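Long-range contacts in transcobalamin-1 (Homo sapiens, PDB 4KKI), which captures vitamin B12 with femtomolar affinity and shields it from stomach acid: residues Phe358-Met362 / Asn425-Arg429; Ala96-Leu100 / Leu152-Phe157; Arg35-Leu39 / Leu273-Ser277; His136-Thr142 / Asn396-Thr400; Ser181-Val185 / Lys227-Glu231. All coordinates share one frame; numbering follows the deposited sequence.

Contact 1. Residues Phe358-Met362 / Asn425-Arg429. With NAG (2-acetamido-2-deoxy-beta-D-glucopyranose), chain H.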
# COMPACT_ATOMS: atom_id res chain seq x y z
N PHE A 358 19.42 -8.09 1.78
CA PHE A 358 19.73 -7.82 0.39
C PHE A 358 20.55 -6.53 0.24
O PHE A 358 21.44 -6.45 -0.61
CB PHE A 358 18.42 -7.71 -0.41
CG PHE A 358 18.60 -7.75 -1.90
CD1 PHE A 358 19.03 -6.63 -2.60
CD2 PHE A 358 18.30 -8.90 -2.62
CE1 PHE A 358 19.18 -6.66 -3.97
CE2 PHE A 358 18.44 -8.93 -4.00
CZ PHE A 358 18.88 -7.81 -4.67
N LEU A 359 20.26 -5.54 1.08
CA LEU A 359 20.97 -4.26 1.03
C LEU A 359 22.45 -4.42 1.40
O LEU A 359 23.31 -3.74 0.84
CB LEU A 359 20.30 -3.25 1.96
CG LEU A 359 20.88 -1.83 1.95
CD1 LEU A 359 20.77 -1.21 0.57
CD2 LEU A 359 20.17 -0.96 2.98
N SER A 360 22.73 -5.30 2.36
CA SER A 360 24.10 -5.54 2.78
C SER A 360 24.93 -6.09 1.63
O SER A 360 26.11 -5.75 1.48
CB SER A 360 24.13 -6.51 3.97
OG SER A 360 23.41 -5.98 5.07
N VAL A 361 24.31 -6.94 0.81
CA VAL A 361 24.96 -7.48 -0.37
C VAL A 361 25.34 -6.36 -1.33
O VAL A 361 26.46 -6.31 -1.84
CB VAL A 361 24.04 -8.49 -1.10
CG1 VAL A 361 24.60 -8.85 -2.47
CG2 VAL A 361 23.85 -9.74 -0.25
N MET A 362 24.40 -5.45 -1.56
CA MET A 362 24.61 -4.32 -2.46
C MET A 362 25.76 -3.44 -1.97
O MET A 362 26.58 -2.98 -2.77
CB MET A 362 23.34 -3.48 -2.58
CG MET A 362 22.15 -4.24 -3.17
SD MET A 362 20.69 -3.20 -3.37
CE MET A 362 21.33 -1.93 -4.46
N ASN A 425 20.74 -16.55 -6.40
CA ASN A 425 21.01 -15.67 -7.54
C ASN A 425 20.32 -14.32 -7.36
O ASN A 425 19.24 -14.09 -7.92
CB ASN A 425 20.55 -16.32 -8.84
CG ASN A 425 21.36 -17.56 -9.19
OD1 ASN A 425 22.56 -17.62 -8.92
ND2 ASN A 425 20.71 -18.54 -9.80
N LEU A 426 20.93 -13.44 -6.58
CA LEU A 426 20.38 -12.11 -6.33
C LEU A 426 20.61 -11.20 -7.53
O LEU A 426 21.69 -11.19 -8.12
CB LEU A 426 21.01 -11.50 -5.09
CG LEU A 426 20.92 -12.35 -3.83
CD1 LEU A 426 21.57 -11.63 -2.67
CD2 LEU A 426 19.47 -12.69 -3.52
N GLU A 427 19.59 -10.41 -7.87
CA GLU A 427 19.69 -9.55 -9.04
C GLU A 427 18.92 -8.25 -8.85
O GLU A 427 17.80 -8.25 -8.36
CB GLU A 427 19.19 -10.28 -10.28
CG GLU A 427 19.21 -9.45 -11.55
CD GLU A 427 18.68 -10.21 -12.75
OE1 GLU A 427 18.52 -11.45 -12.64
OE2 GLU A 427 18.42 -9.58 -13.79
N VAL A 428 19.54 -7.14 -9.25
CA VAL A 428 18.84 -5.87 -9.34
C VAL A 428 18.72 -5.51 -10.82
O VAL A 428 19.72 -5.31 -11.50
CB VAL A 428 19.58 -4.75 -8.59
CG1 VAL A 428 18.70 -3.51 -8.53
CG2 VAL A 428 19.94 -5.21 -7.19
N ARG A 429 17.48 -5.43 -11.30
CA ARG A 429 17.22 -5.33 -12.73
C ARG A 429 16.53 -4.02 -13.13
O ARG A 429 15.56 -3.60 -12.51
CB ARG A 429 16.36 -6.52 -13.17
CG ARG A 429 15.91 -6.50 -14.62
CD ARG A 429 15.04 -7.71 -14.94
NE ARG A 429 15.71 -8.97 -14.59
CZ ARG A 429 15.14 -10.17 -14.68
NH1 ARG A 429 13.90 -10.29 -15.11
NH2 ARG A 429 15.83 -11.25 -14.34
C1 NAG H . 25.28 -15.58 -11.73
C2 NAG H . 25.13 -16.95 -12.39
C3 NAG H . 25.89 -16.99 -13.71
C4 NAG H . 25.49 -15.82 -14.59
C5 NAG H . 25.58 -14.50 -13.83
C6 NAG H . 25.02 -13.37 -14.69
C7 NAG H . 24.81 -19.09 -11.30
C8 NAG H . 25.52 -20.35 -10.94
N2 NAG H . 25.56 -18.01 -11.51
O3 NAG H . 25.62 -18.20 -14.38
O4 NAG H . 26.32 -15.77 -15.72
O5 NAG H . 24.87 -14.55 -12.61
O6 NAG H . 25.00 -12.18 -13.94
O7 NAG H . 23.58 -19.07 -11.40
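Phe-358 meets Leu-426 and Val-428 where a helix packs on a β-sheet in the globular C-terminal beta domain. Helix 358-368 lies over strand 426-432, an inner strand of the mixed sheet, and the two short segments cross at -77° with their axes 10.3 Å apart. The contact illustrates how one aromatic ring can span such a separation. With CG anti to the backbone N (chi1 -167°), the Phe-358 side chain leaves the first turn of the helix and carries its ring between the two aliphatic residues of the strand. CE2 comes 3.8 Å from CB of Leu-426 by an oblique approach, the two side chains running antiparallel, flank to flank. Val-428 arrives instead at the ring edge, its CG2 near the ring plane and 3.6 Å from CE1. CZ reaches the strand backbone, 3.9 Å from O of Glu-427. Leu-426 divides its two methyls: CD2 lies by the Phe-358 ring, CD1 3.8 Å from CG2 of Val-361, one turn along the helix. On the other side of the strand the carboxylate of Glu-427 is held by Arg-341 and Arg-429. Phe-358 and Met-362 in turn touch Leu-411 and Ile-386, two cobalamin-binding residues, consistent with a second layer behind the ligand site. SD of Met-362 lies in plane at the edge of the Phe-358 ring, 4.4 Å from CG2 of Val-428.

Contact 2. Residues Ala96-Leu100 / Leu152-Phe157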
# COMPACT_ATOMS: atom_id res chain seq x y z
N ALA A 96 -4.30 11.96 0.89
CA ALA A 96 -5.48 11.12 0.99
C ALA A 96 -5.46 10.31 2.29
O ALA A 96 -6.46 10.25 3.00
CB ALA A 96 -5.60 10.19 -0.21
N LEU A 97 -4.32 9.69 2.59
CA LEU A 97 -4.18 8.91 3.82
C LEU A 97 -4.31 9.79 5.05
O LEU A 97 -4.85 9.37 6.07
CB LEU A 97 -2.84 8.17 3.84
CG LEU A 97 -2.73 6.92 2.97
CD1 LEU A 97 -1.32 6.37 3.01
CD2 LEU A 97 -3.74 5.86 3.41
N ILE A 98 -3.79 11.02 4.96
CA ILE A 98 -3.89 11.96 6.07
C ILE A 98 -5.35 12.26 6.38
O ILE A 98 -5.77 12.20 7.53
CB ILE A 98 -3.14 13.27 5.76
CG1 ILE A 98 -1.63 13.03 5.80
CG2 ILE A 98 -3.52 14.36 6.76
CD1 ILE A 98 -0.82 14.25 5.48
N ILE A 99 -6.12 12.55 5.34
CA ILE A 99 -7.53 12.84 5.48
C ILE A 99 -8.28 11.63 6.05
O ILE A 99 -9.12 11.78 6.94
CB ILE A 99 -8.16 13.27 4.14
CG1 ILE A 99 -7.49 14.56 3.64
CG2 ILE A 99 -9.66 13.46 4.28
CD1 ILE A 99 -7.97 15.04 2.29
N LEU A 100 -7.96 10.44 5.54
CA LEU A 100 -8.60 9.22 6.01
C LEU A 100 -8.29 8.97 7.49
O LEU A 100 -9.19 8.69 8.27
CB LEU A 100 -8.17 8.01 5.18
CG LEU A 100 -8.60 8.00 3.71
CD1 LEU A 100 -7.97 6.81 2.99
CD2 LEU A 100 -10.12 7.97 3.58
N LEU A 152 -11.17 7.51 -3.20
CA LEU A 152 -11.75 6.96 -1.98
C LEU A 152 -11.95 8.04 -0.92
O LEU A 152 -13.03 8.17 -0.35
CB LEU A 152 -10.87 5.84 -1.42
CG LEU A 152 -11.29 5.20 -0.10
CD1 LEU A 152 -12.70 4.62 -0.19
CD2 LEU A 152 -10.30 4.12 0.32
N ALA A 153 -10.90 8.83 -0.68
CA ALA A 153 -10.94 9.89 0.32
C ALA A 153 -11.93 10.99 -0.06
O ALA A 153 -12.72 11.44 0.78
CB ALA A 153 -9.55 10.47 0.53
N LEU A 154 -11.89 11.42 -1.31
CA LEU A 154 -12.81 12.45 -1.80
C LEU A 154 -14.26 11.98 -1.73
O LEU A 154 -15.16 12.77 -1.44
CB LEU A 154 -12.46 12.84 -3.24
CG LEU A 154 -11.14 13.59 -3.44
CD1 LEU A 154 -10.83 13.74 -4.92
CD2 LEU A 154 -11.19 14.94 -2.75
N CYS A 155 -14.47 10.70 -2.00
CA CYS A 155 -15.80 10.10 -1.95
C CYS A 155 -16.34 10.01 -0.52
O CYS A 155 -17.48 10.37 -0.25
CB CYS A 155 -15.79 8.72 -2.59
SG CYS A 155 -17.30 7.78 -2.36
N LEU A 156 -15.51 9.51 0.39
CA LEU A 156 -15.91 9.33 1.79
C LEU A 156 -16.17 10.64 2.52
O LEU A 156 -16.93 10.68 3.49
CB LEU A 156 -14.85 8.53 2.55
CG LEU A 156 -14.76 7.04 2.26
CD1 LEU A 156 -13.53 6.44 2.93
CD2 LEU A 156 -16.02 6.34 2.74
N PHE A 157 -15.55 11.72 2.06
CA PHE A 157 -15.65 13.00 2.75
C PHE A 157 -16.33 14.08 1.92
O PHE A 157 -16.12 15.28 2.14
CB PHE A 157 -14.28 13.46 3.26
CG PHE A 157 -13.69 12.55 4.30
CD1 PHE A 157 -12.98 11.42 3.92
CD2 PHE A 157 -13.87 12.80 5.64
CE1 PHE A 157 -12.45 10.57 4.87
CE2 PHE A 157 -13.34 11.96 6.60
CZ PHE A 157 -12.63 10.84 6.22
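Ala-96 and Ala-153 mark the nearest backbone approach of the two segments, their CA atoms 5.6 Å apart. The helices run in broadly the same direction, at 35° to each other and with segment axes 9.4 Å apart, an instance of two alanines sitting at the closest backbone approach of a helix pair. The methyl groups themselves meet, CB of Ala-96 lying 4.0 Å from CB of Ala-153. Toward the C-terminal end of both segments the spacing is filled by larger side chains. Leu-100 lays CD2 against the other helix, where this one methyl touches Ala-153, CD1 of Leu-156 at 3.8 Å, and the rim of an aromatic ring, CE1 of Phe-157, at 3.7 Å. Phe-157, the first residue to leave helical angles, thus has Leu-100 at its edge and Ile-99 over one face. That face contact is a CH-pi interaction: CG2 of Ile-99 stands 4.0 Å from the ring centroid, 16° off the normal. The branch gets there because CG2 is the one anti to the backbone N of Ile-99. Within the alpha6-alpha6 helical barrel of the N-terminal domain, neighbouring helices continue the packing. Leu-122 of helix 118-135 touches Ile-99 and Ala-153, Leu-59 of helix 55-63 touches Leu-100, and helix 185-203 flanks Leu-152 and Leu-156 and is tied to helix 144-156 by the disulfide Cys-155 to Cys-197.

Contact 3. Residues Arg35-Leu39 / Leu273-Ser277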
# COMPACT_ATOMS: atom_id res chain seq x y z
N ARG A 35 -3.17 -13.49 18.60
CA ARG A 35 -2.38 -13.70 17.39
C ARG A 35 -2.10 -12.39 16.64
O ARG A 35 -1.20 -12.33 15.81
CB ARG A 35 -3.08 -14.69 16.46
CG ARG A 35 -2.99 -16.14 16.91
CD ARG A 35 -3.71 -17.06 15.94
NE ARG A 35 -3.38 -18.46 16.16
CZ ARG A 35 -2.41 -19.11 15.53
NH1 ARG A 35 -1.66 -18.48 14.63
NH2 ARG A 35 -2.19 -20.39 15.79
N LEU A 36 -2.87 -11.36 16.95
CA LEU A 36 -2.68 -10.05 16.32
C LEU A 36 -1.67 -9.19 17.07
O LEU A 36 -1.31 -8.11 16.60
CB LEU A 36 -4.01 -9.32 16.19
CG LEU A 36 -5.07 -10.03 15.34
CD1 LEU A 36 -6.30 -9.16 15.18
CD2 LEU A 36 -4.49 -10.41 13.99
N LYS A 37 -1.23 -9.66 18.23
CA LYS A 37 -0.27 -8.93 19.06
C LYS A 37 1.02 -8.49 18.34
O LYS A 37 1.47 -7.36 18.54
CB LYS A 37 0.07 -9.71 20.34
CG LYS A 37 -0.12 -8.93 21.63
CD LYS A 37 0.74 -7.67 21.66
CE LYS A 37 0.65 -6.95 23.00
NZ LYS A 37 1.28 -7.73 24.11
N PRO A 38 1.64 -9.38 17.54
CA PRO A 38 2.85 -8.94 16.84
C PRO A 38 2.62 -7.72 15.96
O PRO A 38 3.50 -6.86 15.86
CB PRO A 38 3.21 -10.15 15.97
CG PRO A 38 2.70 -11.31 16.75
CD PRO A 38 1.40 -10.83 17.33
N LEU A 39 1.44 -7.63 15.36
CA LEU A 39 1.08 -6.47 14.55
C LEU A 39 1.04 -5.24 15.44
O LEU A 39 1.58 -4.19 15.08
CB LEU A 39 -0.28 -6.67 13.88
CG LEU A 39 -0.45 -7.87 12.95
CD1 LEU A 39 -1.82 -7.83 12.30
CD2 LEU A 39 0.65 -7.90 11.91
N LEU A 273 -2.53 -15.37 9.44
CA LEU A 273 -2.23 -15.49 10.87
C LEU A 273 -0.94 -16.28 11.09
O LEU A 273 -0.16 -15.97 11.99
CB LEU A 273 -3.39 -16.15 11.62
CG LEU A 273 -4.68 -15.34 11.73
CD1 LEU A 273 -5.78 -16.17 12.40
CD2 LEU A 273 -4.45 -14.04 12.49
N THR A 274 -0.72 -17.29 10.26
CA THR A 274 0.50 -18.07 10.32
C THR A 274 1.71 -17.20 9.98
O THR A 274 2.75 -17.28 10.63
CB THR A 274 0.46 -19.26 9.34
OG1 THR A 274 -0.64 -20.11 9.69
CG2 THR A 274 1.75 -20.06 9.41
N GLU A 275 1.55 -16.36 8.96
CA GLU A 275 2.61 -15.44 8.54
C GLU A 275 2.98 -14.48 9.67
O GLU A 275 4.16 -14.22 9.90
CB GLU A 275 2.18 -14.65 7.31
CG GLU A 275 1.89 -15.50 6.08
CD GLU A 275 3.14 -15.96 5.37
OE1 GLU A 275 3.91 -16.76 5.95
OE2 GLU A 275 3.36 -15.53 4.22
N ILE A 276 1.97 -13.96 10.36
CA ILE A 276 2.18 -13.03 11.47
C ILE A 276 3.04 -13.66 12.56
O ILE A 276 3.99 -13.03 13.05
CB ILE A 276 0.85 -12.57 12.09
CG1 ILE A 276 -0.00 -11.84 11.05
CG2 ILE A 276 1.10 -11.68 13.29
CD1 ILE A 276 -1.36 -11.43 11.56
N SER A 277 2.72 -14.89 12.93
CA SER A 277 3.44 -15.59 13.98
C SER A 277 4.89 -15.84 13.58
O SER A 277 5.77 -15.97 14.43
CB SER A 277 2.75 -16.91 14.33
OG SER A 277 2.72 -17.77 13.20
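Ile-276 is the hub of this contact, and its methyl CG2 and its longer CG1-CD1 branch divide the work. CG2, anti to the backbone N, turns to the backbone of Arg-35 and the ring of Pro-38, lying 3.5 Å from O of Arg-35 and 3.7 Å from CB of Pro-38, the proline and isoleucine side chains crossing at about a right angle. CD1, at the end of the other branch, meets Leu-39, with CD1 to CD1 at 3.7 Å. Leu-39 straddles the isoleucine, for its CD2 also comes near CG2 of Ile-276. An alanine in place of Leu-39 would probably open a gap beside CD1 of Ile-276 and leave that branch with room to turn. One turn earlier on helix 265-277, Leu-273 takes over: its CD2 packs 3.9 Å from CD2 of Leu-36. Arg-35, exposed, covers the outer side of Leu-273, its chain extended from CG to NE (chi2 180°) and set across the leucine at about a right angle. The guanidinium presents its edge to the carbonyl of Leu-273, NH1 standing 3.9 Å from O, a distance that makes this proximity rather than a hydrogen bond. Farther out, OG of Ser-277 donates to O of Thr-274 at 2.6 Å, folding the serine back onto its own helix. Phe-281 touches both Leu-39 and Ile-276. Helix 284-294 packs against the contact through Leu-294, which touches Leu-36, Leu-39 and Ile-276, so helices 37-45, 265-277 and 284-294 share one apolar seam in the alpha domain.

Contact 4. Residues His136-Thr142 / Asn396-Thr400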
# COMPACT_ATOMS: atom_id res chain seq x y z
N HIS A 136 1.35 13.21 -20.20
CA HIS A 136 2.38 12.17 -20.26
C HIS A 136 1.87 10.76 -20.60
O HIS A 136 2.21 9.80 -19.91
CB HIS A 136 3.17 12.11 -18.95
CG HIS A 136 4.20 13.19 -18.83
ND1 HIS A 136 3.91 14.45 -18.35
CD2 HIS A 136 5.53 13.19 -19.11
CE1 HIS A 136 5.02 15.18 -18.35
NE2 HIS A 136 6.01 14.44 -18.80
N ASN A 137 1.07 10.66 -21.66
CA ASN A 137 0.72 9.37 -22.24
C ASN A 137 -0.01 8.42 -21.28
O ASN A 137 0.06 7.19 -21.42
CB ASN A 137 1.97 8.70 -22.83
CG ASN A 137 1.65 7.65 -23.88
OD1 ASN A 137 0.66 7.75 -24.60
ND2 ASN A 137 2.50 6.64 -23.97
N GLY A 138 -0.71 8.98 -20.30
CA GLY A 138 -1.52 8.21 -19.38
C GLY A 138 -0.86 7.86 -18.06
O GLY A 138 -1.45 7.17 -17.24
N THR A 139 0.37 8.33 -17.86
CA THR A 139 1.07 8.09 -16.60
C THR A 139 0.80 9.21 -15.60
O THR A 139 1.06 10.37 -15.88
CB THR A 139 2.60 7.96 -16.81
OG1 THR A 139 2.86 6.97 -17.81
CG2 THR A 139 3.28 7.55 -15.52
N PRO A 140 0.26 8.85 -14.42
CA PRO A 140 0.01 9.85 -13.38
C PRO A 140 1.30 10.32 -12.74
O PRO A 140 2.38 9.82 -13.08
CB PRO A 140 -0.84 9.08 -12.36
CG PRO A 140 -0.43 7.66 -12.55
CD PRO A 140 -0.16 7.50 -14.01
N LEU A 141 1.20 11.30 -11.84
CA LEU A 141 2.37 11.78 -11.11
C LEU A 141 2.92 10.67 -10.22
O LEU A 141 4.13 10.53 -10.07
CB LEU A 141 2.00 13.00 -10.26
CG LEU A 141 1.80 14.31 -11.02
CD1 LEU A 141 1.27 15.40 -10.10
CD2 LEU A 141 3.11 14.75 -11.66
N THR A 142 2.02 9.89 -9.65
CA THR A 142 2.40 8.76 -8.80
C THR A 142 1.98 7.43 -9.42
O THR A 142 2.72 6.84 -10.21
CB THR A 142 1.81 8.89 -7.39
OG1 THR A 142 0.38 8.92 -7.47
CG2 THR A 142 2.30 10.17 -6.72
N ASN A 396 9.68 8.10 -13.13
CA ASN A 396 8.25 7.84 -13.07
C ASN A 396 7.56 8.00 -14.42
O ASN A 396 6.80 7.13 -14.84
CB ASN A 396 7.60 8.76 -12.03
CG ASN A 396 6.44 8.08 -11.31
OD1 ASN A 396 5.60 7.43 -11.93
ND2 ASN A 396 6.40 8.23 -9.99
N ASN A 397 7.83 9.11 -15.10
CA ASN A 397 7.24 9.36 -16.41
C ASN A 397 7.71 8.34 -17.45
O ASN A 397 6.94 7.95 -18.33
CB ASN A 397 7.54 10.78 -16.89
CG ASN A 397 6.70 11.82 -16.18
OD1 ASN A 397 5.51 11.61 -15.93
ND2 ASN A 397 7.30 12.96 -15.86
N ASP A 398 8.96 7.90 -17.33
CA ASP A 398 9.49 6.87 -18.21
C ASP A 398 8.99 5.49 -17.80
O ASP A 398 9.20 4.51 -18.51
CB ASP A 398 11.02 6.90 -18.21
CG ASP A 398 11.59 8.18 -18.79
OD1 ASP A 398 10.91 8.81 -19.62
OD2 ASP A 398 12.72 8.56 -18.40
N ARG A 399 8.33 5.43 -16.64
CA ARG A 399 7.78 4.18 -16.12
C ARG A 399 8.88 3.14 -15.92
O ARG A 399 8.69 1.95 -16.18
CB ARG A 399 6.67 3.65 -17.03
CG ARG A 399 5.66 4.72 -17.44
CD ARG A 399 4.57 4.18 -18.36
NE ARG A 399 3.50 3.52 -17.61
CZ ARG A 399 3.28 2.21 -17.63
NH1 ARG A 399 4.05 1.41 -18.36
NH2 ARG A 399 2.28 1.69 -16.92
N THR A 400 10.05 3.60 -15.47
CA THR A 400 11.20 2.73 -15.27
C THR A 400 11.56 2.64 -13.79
O THR A 400 11.34 3.59 -13.04
CB THR A 400 12.43 3.25 -16.03
OG1 THR A 400 12.81 4.53 -15.51
CG2 THR A 400 12.13 3.38 -17.51
O HOH W 1 5.33 10.48 -13.67
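The imidazole of His-136 and the side-chain amide of Asn-397 stack nearly parallel, their planes 7° apart, across the interface between the alpha and beta domains. OD1 of Asn-397 sits 3.4 Å above one face of the ring, displaced toward the rim, while CG lies 3.4 Å from CD2 of His-136. Two β-turns bring these flat groups together, a type I' turn from His-136 to Thr-139 and a type I turn from Asn-396 to Arg-399; here two domains meet through loops at the edge of the ligand pocket. A water lies between O of Pro-140, to which it donates at 3.1 Å, and OD1 of Asn-397, where the separation is doubtfully short. A third flat group, the guanidinium of Arg-399, has OG1 of Thr-139 at its edge. The arginine chain bends at chi3 (82°) and crosses the threonine at a slant, its CD 3.3 Å from OG1. The other branch of Thr-139, CG2, rests 3.6 Å from O of Asn-396. Beyond the contact, Arg-399 also touches Tyr-433, a cobalamin-binding residue. Asn-396 and Thr-142 themselves line the cyanocobalamin pocket, and OG1 of Thr-142 is hydrogen-bonded to Glu-129. The amide of Asn-396 lies against the Leu-141 and Thr-142 carbonyls without bonding to them: ND2 is 3.2 Å from O of Leu-141, but at a poor angle. O of Thr-142 is hydrogen-bonded instead to the ligand, at atom N52 of cyanocobalamin.

Contact 5. Residues Ser181-Val185 / Lys227-Glu231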
# COMPACT_ATOMS: atom_id res chain seq x y z
N SER A 181 4.10 -7.60 -16.55
CA SER A 181 3.06 -8.54 -16.93
C SER A 181 2.19 -8.87 -15.72
O SER A 181 1.15 -9.52 -15.85
CB SER A 181 3.68 -9.82 -17.49
OG SER A 181 4.48 -10.47 -16.51
N GLN A 182 2.61 -8.40 -14.55
CA GLN A 182 1.93 -8.73 -13.30
C GLN A 182 0.83 -7.72 -12.94
O GLN A 182 1.09 -6.53 -12.81
CB GLN A 182 2.94 -8.82 -12.16
CG GLN A 182 2.32 -9.07 -10.80
CD GLN A 182 1.60 -10.41 -10.72
OE1 GLN A 182 2.05 -11.40 -11.29
NE2 GLN A 182 0.47 -10.43 -10.02
N PHE A 183 -0.38 -8.21 -12.76
CA PHE A 183 -1.46 -7.37 -12.28
C PHE A 183 -1.18 -7.01 -10.83
O PHE A 183 -0.90 -7.86 -10.02
CB PHE A 183 -2.79 -8.11 -12.41
CG PHE A 183 -3.93 -7.45 -11.69
CD1 PHE A 183 -4.58 -6.37 -12.25
CD2 PHE A 183 -4.37 -7.93 -10.48
CE1 PHE A 183 -5.64 -5.78 -11.60
CE2 PHE A 183 -5.43 -7.34 -9.83
CZ PHE A 183 -6.06 -6.26 -10.39
N SER A 184 -1.23 -5.72 -10.53
CA SER A 184 -1.01 -5.24 -9.17
C SER A 184 -2.26 -5.43 -8.32
O SER A 184 -3.23 -4.67 -8.44
CB SER A 184 -0.59 -3.77 -9.17
OG SER A 184 -0.42 -3.28 -7.85
N VAL A 185 -2.23 -6.44 -7.47
CA VAL A 185 -3.34 -6.75 -6.59
C VAL A 185 -3.66 -5.58 -5.67
O VAL A 185 -4.81 -5.24 -5.47
CB VAL A 185 -3.04 -8.01 -5.76
CG1 VAL A 185 -4.13 -8.27 -4.74
CG2 VAL A 185 -2.85 -9.20 -6.67
N LYS A 227 -9.81 -10.36 -11.64
CA LYS A 227 -8.35 -10.25 -11.74
C LYS A 227 -7.68 -10.42 -10.38
O LYS A 227 -6.59 -10.98 -10.29
CB LYS A 227 -7.94 -8.92 -12.36
CG LYS A 227 -8.37 -8.72 -13.80
CD LYS A 227 -8.07 -7.31 -14.28
CE LYS A 227 -8.49 -7.11 -15.72
NZ LYS A 227 -7.67 -7.95 -16.64
N ILE A 228 -8.32 -9.93 -9.33
CA ILE A 228 -7.81 -10.10 -7.98
C ILE A 228 -7.81 -11.58 -7.59
O ILE A 228 -6.80 -12.11 -7.14
CB ILE A 228 -8.61 -9.27 -6.95
CG1 ILE A 228 -8.27 -7.79 -7.08
CG2 ILE A 228 -8.31 -9.73 -5.54
CD1 ILE A 228 -9.10 -6.89 -6.19
N LEU A 229 -8.95 -12.24 -7.79
CA LEU A 229 -9.09 -13.65 -7.46
C LEU A 229 -8.20 -14.55 -8.32
O LEU A 229 -7.81 -15.64 -7.90
CB LEU A 229 -10.55 -14.09 -7.58
CG LEU A 229 -11.47 -13.65 -6.44
CD1 LEU A 229 -12.92 -13.94 -6.77
CD2 LEU A 229 -11.06 -14.34 -5.15
N SER A 230 -7.87 -14.08 -9.52
CA SER A 230 -6.98 -14.83 -10.41
C SER A 230 -5.56 -14.89 -9.87
O SER A 230 -4.75 -15.69 -10.33
CB SER A 230 -6.97 -14.21 -11.81
OG SER A 230 -8.24 -14.32 -12.43
N GLU A 231 -5.26 -14.03 -8.90
CA GLU A 231 -3.94 -14.00 -8.30
C GLU A 231 -3.92 -14.71 -6.96
O GLU A 231 -2.95 -14.61 -6.21
CB GLU A 231 -3.46 -12.55 -8.14
CG GLU A 231 -3.43 -11.74 -9.42
CD GLU A 231 -2.36 -12.19 -10.40
OE1 GLU A 231 -1.40 -12.87 -9.97
OE2 GLU A 231 -2.47 -11.85 -11.59
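Phe-183 and Lys-227 form the dense part of this contact, while Gln-182 and Glu-231 finish it on the solvent side. CB of Lys-227 stands over the centre of the phenyl ring in a CH-pi interaction, 3.8 Å from the centroid and 12° off the normal. CD stays against the ring, and only the end of the lysine leads away, NZ being hydrogen-bonded to Tyr-178. CE2 of Phe-183 has CG1 of Ile-228 at 4.0 Å, and CG of Glu-231 lies at the ring's edge. Beside this, Val-185 sets CG2 3.7 Å from CB of Glu-231, the two side chains lying alongside but pointing opposite ways. The glutamate thus belongs to both halves: its methylenes are packed, its carboxylate reaches outward. There the exposed Gln-182, bent at chi2 (63°), offers NE2 to OE1 of Glu-231 at 3.1 Å in a nearly straight bond (169°). The amide approaches from above the carboxylate plane, and the same nitrogen donates to O of Phe-183 at 2.9 Å, so two bonds fix the amide's rotation. Replacing Glu-231 by an alanine would probably strip NE2 of one acceptor and uncover the flank of Val-185 that CG now lines. The arrangement is a β-hairpin, strands 178-179 and 182-183, leading through the N-cap residue Ser-184 into helix 185-203, and packed against Lys-227 to Glu-231. Asp-186, next to Val-185, binds cobalamin, so in the alpha domain this hairpin-to-helix junction borders the ligand site.

From the N terminus, contact 3 opens first and closes only at 273-277, tying the first helix of the alpha domain to a late one and enclosing contacts 2 and 5 whole. Contact 2 joins helices 92-102 and 144-156; before it closes, contact 4 opens at 136-142, so the two cross. Contact 5 then opens and closes within the loops of both contacts 3 and 4, linking the hairpin to helix 213-229. Contact 4 crosses contact 3 and also contact 1, because 396-400 falls between 358-362 and 425-429. Contacts 2, 3 and 5 lie within the alpha domain, contact 1 within the beta domain, and contact 4 joins the two beside cobalamin.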